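CCHC-type domain-containing protein (Trypanosoma brucei brucei, PDB 7C45) probably acts as a 3'-5' RNA exonuclease that trims guide RNAs, binding RNA and using metal ions in its exonuclease domain alongside zinc knuckles. Local coordinates at residues A4-Y16 with A189-Y201. Numbering follows the deposited sequence.
Sequences ATSSSSMILKYPY and AGDVRHILLLSNY. With CA (calcium ion), chain E.
R193 and Y14 make the main polar link: NE and NH2 of the arginine both donate side-on to Y14 O. NE, 2.8 Å from Y14 O, approaches one of its lone pairs within the plane of the carbonyl; NH2, 2.9 Å from Y14 O, is almost collinear with the C=O bond. Both bonds are bent, with N-H...O angles of 143° for NE and 138° for NH2. The extended R193 chain brings CD within 3.4 Å of I11 O, and NH1 forms a salt bridge with E186. A water accepts from N200 ND2 (2.8 Å) and donates to A4 O and L197 O, bridging the helices. T5 OG1 and Y201 OH share a weak hydrogen bond of 3.3 Å. The axes of 4-12 and 189-201 approach to 9.2 Å and run antiparallel at 167°; 189-201 is part of helix 182-202 of the RNase H-like exonuclease fold. On it, D191 binds calcium through OD2, with D41, E43 and an RNA phosphate. Apolar contacts fill the middle. I11 CD1 rests on L197 CB, while L12 CD2 meets L197 CD2 at 3.7 Å. In a CH-pi contact, A4 CB stands 3.4 Å from the Y201 ring centroid, almost on the ring normal.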
loop_
_atom_site.group_PDB
_atom_site.type_symbol
_atom_site.label_atom_id
_atom_site.label_comp_id
_atom_site.label_asym_id
_atom_site.label_seq_id
_atom_site.Cartn_x
_atom_site.Cartn_y
_atom_site.Cartn_z
ATOM N N ALA A 4 1.503 -9.954 -15.454
ATOM C CA ALA A 4 1.398 -8.800 -14.570
ATOM C C ALA A 4 2.006 -7.556 -15.204
ATOM O O ALA A 4 1.569 -6.439 -14.912
ATOM C CB ALA A 4 2.064 -9.110 -13.226
ATOM N N THR A 5 2.989 -7.730 -16.090
ATOM C CA THR A 5 3.671 -6.587 -16.688
ATOM C C THR A 5 2.797 -5.888 -17.714
ATOM O O THR A 5 2.723 -4.653 -17.739
ATOM C CB THR A 5 4.976 -7.038 -17.337
ATOM O OG1 THR A 5 5.857 -7.561 -16.333
ATOM C CG2 THR A 5 5.639 -5.868 -18.056
ATOM N N SER A 6 2.142 -6.661 -18.585
ATOM C CA SER A 6 1.234 -6.077 -19.565
ATOM C C SER A 6 -0.024 -5.536 -18.893
ATOM O O SER A 6 -0.515 -4.460 -19.254
ATOM C CB SER A 6 0.884 -7.121 -20.627
ATOM O OG SER A 6 2.061 -7.760 -21.129
ATOM N N SER A 7 -0.557 -6.271 -17.911
ATOM C CA SER A 7 -1.694 -5.786 -17.133
ATOM C C SER A 7 -1.385 -4.469 -16.433
ATOM O O SER A 7 -2.295 -3.673 -16.171
ATOM C CB SER A 7 -2.104 -6.820 -16.087
ATOM O OG SER A 7 -2.622 -7.986 -16.680
ATOM N N SER A 8 -0.120 -4.229 -16.101
ATOM C CA SER A 8 0.226 -2.996 -15.407
ATOM C C SER A 8 0.017 -1.779 -16.301
ATOM O O SER A 8 -0.408 -0.721 -15.833
ATOM C CB SER A 8 1.672 -3.069 -14.916
ATOM O OG SER A 8 1.874 -4.246 -14.148
ATOM N N SER A 9 0.322 -1.903 -17.589
ATOM C CA SER A 9 0.182 -0.757 -18.476
ATOM C C SER A 9 -1.273 -0.345 -18.611
ATOM O O SER A 9 -1.578 0.845 -18.680
ATOM C CB SER A 9 0.797 -1.081 -19.835
ATOM O OG SER A 9 2.206 -1.153 -19.703
ATOM N N MET A 10 -2.191 -1.311 -18.630
ATOM C CA MET A 10 -3.605 -0.962 -18.692
ATOM C C MET A 10 -4.035 -0.228 -17.430
ATOM O O MET A 10 -4.687 0.818 -17.496
ATOM C CB MET A 10 -4.454 -2.217 -18.890
ATOM N N ILE A 11 -3.662 -0.766 -16.267
ATOM C CA ILE A 11 -4.095 -0.190 -14.997
ATOM C C ILE A 11 -3.574 1.234 -14.845
ATOM O O ILE A 11 -4.271 2.114 -14.325
ATOM C CB ILE A 11 -3.629 -1.088 -13.837
ATOM C CG1 ILE A 11 -4.305 -2.448 -13.910
ATOM C CG2 ILE A 11 -3.870 -0.400 -12.476
ATOM C CD1 ILE A 11 -3.751 -3.441 -12.875
ATOM N N LEU A 12 -2.339 1.489 -15.292
ATOM C CA LEU A 12 -1.759 2.823 -15.156
ATOM C C LEU A 12 -2.479 3.872 -16.002
ATOM O O LEU A 12 -2.324 5.067 -15.738
ATOM C CB LEU A 12 -0.266 2.793 -15.514
ATOM C CG LEU A 12 0.691 2.107 -14.544
ATOM C CD1 LEU A 12 2.111 2.131 -15.092
ATOM C CD2 LEU A 12 0.668 2.776 -13.195
ATOM N N LYS A 13 -3.261 3.464 -16.996
ATOM C CA LYS A 13 -4.022 4.389 -17.823
ATOM C C LYS A 13 -5.441 4.620 -17.311
ATOM O O LYS A 13 -6.191 5.358 -17.950
ATOM C CB LYS A 13 -4.075 3.890 -19.272
ATOM C CG LYS A 13 -2.709 3.733 -19.896
ATOM C CD LYS A 13 -2.753 3.805 -21.409
ATOM C CE LYS A 13 -3.597 2.699 -21.999
ATOM N NZ LYS A 13 -3.539 2.711 -23.489
ATOM N N TYR A 14 -5.820 4.012 -16.182
ATOM C CA TYR A 14 -7.167 4.170 -15.646
ATOM C C TYR A 14 -7.420 5.635 -15.291
ATOM O O TYR A 14 -6.660 6.213 -14.501
ATOM C CB TYR A 14 -7.391 3.326 -14.402
ATOM C CG TYR A 14 -7.525 1.825 -14.581
ATOM C CD1 TYR A 14 -7.425 1.215 -15.834
ATOM C CD2 TYR A 14 -7.751 1.015 -13.478
ATOM C CE1 TYR A 14 -7.559 -0.163 -15.966
ATOM C CE2 TYR A 14 -7.882 -0.342 -13.598
ATOM C CZ TYR A 14 -7.785 -0.935 -14.848
ATOM O OH TYR A 14 -7.932 -2.300 -14.934
ATOM N N PRO A 15 -8.441 6.267 -15.853
ATOM C CA PRO A 15 -8.761 7.634 -15.446
ATOM C C PRO A 15 -9.387 7.644 -14.062
ATOM O O PRO A 15 -9.940 6.653 -13.602
ATOM C CB PRO A 15 -9.765 8.101 -16.508
ATOM C CG PRO A 15 -10.275 6.857 -17.164
ATOM C CD PRO A 15 -9.467 5.676 -16.729
ATOM N N TYR A 16 -9.283 8.779 -13.395
ATOM C CA TYR A 16 -10.036 8.958 -12.162
ATOM C C TYR A 16 -11.408 9.565 -12.448
ATOM O O TYR A 16 -11.629 10.247 -13.457
ATOM C CB TYR A 16 -9.288 9.844 -11.160
ATOM C CG TYR A 16 -9.109 11.287 -11.553
ATOM C CD1 TYR A 16 -10.153 12.195 -11.430
ATOM C CD2 TYR A 16 -7.888 11.762 -12.000
ATOM C CE1 TYR A 16 -10.004 13.525 -11.800
ATOM C CE2 TYR A 16 -7.728 13.088 -12.368
ATOM C CZ TYR A 16 -8.782 13.966 -12.251
ATOM O OH TYR A 16 -8.634 15.283 -12.607
ATOM N N ALA A 189 -5.148 9.885 -6.995
ATOM C CA ALA A 189 -5.518 8.672 -7.718
ATOM C C ALA A 189 -4.378 7.672 -7.840
ATOM O O ALA A 189 -4.638 6.497 -8.074
ATOM C CB ALA A 189 -6.002 9.014 -9.126
ATOM N N GLY A 190 -3.134 8.109 -7.657
ATOM C CA GLY A 190 -2.003 7.288 -8.072
ATOM C C GLY A 190 -1.845 6.014 -7.265
ATOM O O GLY A 190 -1.611 4.943 -7.824
ATOM N N ASP A 191 -1.967 6.101 -5.939
ATOM C CA ASP A 191 -1.597 4.948 -5.122
ATOM C C ASP A 191 -2.469 3.726 -5.393
ATOM O O ASP A 191 -1.957 2.602 -5.400
ATOM C CB ASP A 191 -1.638 5.286 -3.640
ATOM C CG ASP A 191 -0.475 6.138 -3.202
ATOM O OD1 ASP A 191 0.534 6.209 -3.926
ATOM O OD2 ASP A 191 -0.576 6.738 -2.117
ATOM N N VAL A 192 -3.787 3.902 -5.591
ATOM C CA VAL A 192 -4.620 2.710 -5.723
ATOM C C VAL A 192 -4.357 2.009 -7.048
ATOM O O VAL A 192 -4.490 0.786 -7.131
ATOM C CB VAL A 192 -6.121 3.003 -5.557
ATOM C CG1 VAL A 192 -6.465 3.219 -4.062
ATOM C CG2 VAL A 192 -6.573 4.174 -6.450
ATOM N N ARG A 193 -3.987 2.758 -8.091
ATOM C CA ARG A 193 -3.529 2.104 -9.321
ATOM C C ARG A 193 -2.332 1.214 -9.028
ATOM O O ARG A 193 -2.271 0.062 -9.463
ATOM C CB ARG A 193 -3.142 3.134 -10.389
ATOM C CG ARG A 193 -4.257 3.990 -10.951
ATOM C CD ARG A 193 -3.753 4.710 -12.199
ATOM N NE ARG A 193 -4.620 5.792 -12.605
ATOM C CZ ARG A 193 -4.398 7.077 -12.343
ATOM N NH1 ARG A 193 -3.333 7.455 -11.642
ATOM N NH2 ARG A 193 -5.259 7.992 -12.755
ATOM N N HIS A 194 -1.364 1.751 -8.293
ATOM C CA HIS A 194 -0.166 0.996 -7.939
ATOM C C HIS A 194 -0.493 -0.193 -7.052
ATOM O O HIS A 194 0.083 -1.260 -7.208
ATOM C CB HIS A 194 0.824 1.914 -7.234
ATOM C CG HIS A 194 1.284 3.046 -8.085
ATOM N ND1 HIS A 194 1.446 2.932 -9.449
ATOM C CD2 HIS A 194 1.611 4.316 -7.767
ATOM C CE1 HIS A 194 1.853 4.090 -9.937
ATOM N NE2 HIS A 194 1.962 4.944 -8.938
ATOM N N ILE A 195 -1.429 -0.025 -6.123
ATOM C CA ILE A 195 -1.834 -1.134 -5.275
ATOM C C ILE A 195 -2.438 -2.256 -6.107
ATOM O O ILE A 195 -2.124 -3.431 -5.904
ATOM C CB ILE A 195 -2.816 -0.644 -4.198
ATOM C CG1 ILE A 195 -2.051 0.239 -3.215
ATOM C CG2 ILE A 195 -3.429 -1.839 -3.487
ATOM C CD1 ILE A 195 -2.948 1.039 -2.213
ATOM N N LEU A 196 -3.341 -1.918 -7.028
ATOM C CA LEU A 196 -3.993 -2.972 -7.794
ATOM C C LEU A 196 -2.983 -3.680 -8.690
ATOM O O LEU A 196 -2.975 -4.912 -8.784
ATOM C CB LEU A 196 -5.168 -2.391 -8.594
ATOM C CG LEU A 196 -6.062 -3.400 -9.330
ATOM C CD1 LEU A 196 -6.820 -4.266 -8.345
ATOM C CD2 LEU A 196 -7.033 -2.717 -10.307
ATOM N N LEU A 197 -2.083 -2.933 -9.310
ATOM C CA LEU A 197 -1.124 -3.607 -10.176
ATOM C C LEU A 197 -0.148 -4.443 -9.357
ATOM O O LEU A 197 0.253 -5.534 -9.788
ATOM C CB LEU A 197 -0.405 -2.599 -11.060
ATOM C CG LEU A 197 0.725 -1.691 -10.600
ATOM C CD1 LEU A 197 2.092 -2.389 -10.662
ATOM C CD2 LEU A 197 0.724 -0.434 -11.435
ATOM N N LEU A 198 0.230 -3.961 -8.162
ATOM C CA LEU A 198 1.114 -4.743 -7.304
ATOM C C LEU A 198 0.483 -6.055 -6.890
ATOM O O LEU A 198 1.198 -7.051 -6.697
ATOM C CB LEU A 198 1.480 -3.942 -6.055
ATOM C CG LEU A 198 2.581 -2.904 -6.312
ATOM C CD1 LEU A 198 2.736 -1.975 -5.110
ATOM C CD2 LEU A 198 3.916 -3.582 -6.668
ATOM N N SER A 199 -0.840 -6.068 -6.697
ATOM C CA SER A 199 -1.515 -7.304 -6.319
ATOM C C SER A 199 -1.354 -8.365 -7.393
ATOM O O SER A 199 -1.327 -9.553 -7.079
ATOM C CB SER A 199 -2.998 -7.065 -6.046
ATOM O OG SER A 199 -3.679 -6.742 -7.249
ATOM N N ASN A 200 -1.207 -7.950 -8.653
ATOM C CA ASN A 200 -1.016 -8.918 -9.732
ATOM C C ASN A 200 0.314 -9.634 -9.600
ATOM O O ASN A 200 0.452 -10.781 -10.037
ATOM C CB ASN A 200 -1.094 -8.225 -11.092
ATOM C CG ASN A 200 -2.516 -7.867 -11.488
ATOM O OD1 ASN A 200 -3.481 -8.471 -11.006
ATOM N ND2 ASN A 200 -2.650 -6.890 -12.376
ATOM N N TYR A 201 1.304 -8.972 -9.020
ATOM C CA TYR A 201 2.602 -9.590 -8.858
ATOM C C TYR A 201 2.693 -10.416 -7.588
ATOM O O TYR A 201 3.401 -11.422 -7.566
ATOM C CB TYR A 201 3.692 -8.524 -8.828
ATOM C CG TYR A 201 3.940 -7.832 -10.144
ATOM C CD1 TYR A 201 3.178 -6.729 -10.533
ATOM C CD2 TYR A 201 4.938 -8.268 -10.991
ATOM C CE1 TYR A 201 3.413 -6.094 -11.720
ATOM C CE2 TYR A 201 5.175 -7.641 -12.179
ATOM C CZ TYR A 201 4.424 -6.554 -12.536
ATOM O OH TYR A 201 4.679 -5.935 -13.723
HETATM CA CA CA E . -2.327 8.086 -1.144
HETATM O O HOH W 1 -0.124 -5.706 -12.817
HETATM O O HOH W 2 -2.228 8.545 -3.972
HETATM O O HOH W 3 -0.787 9.940 -1.754
#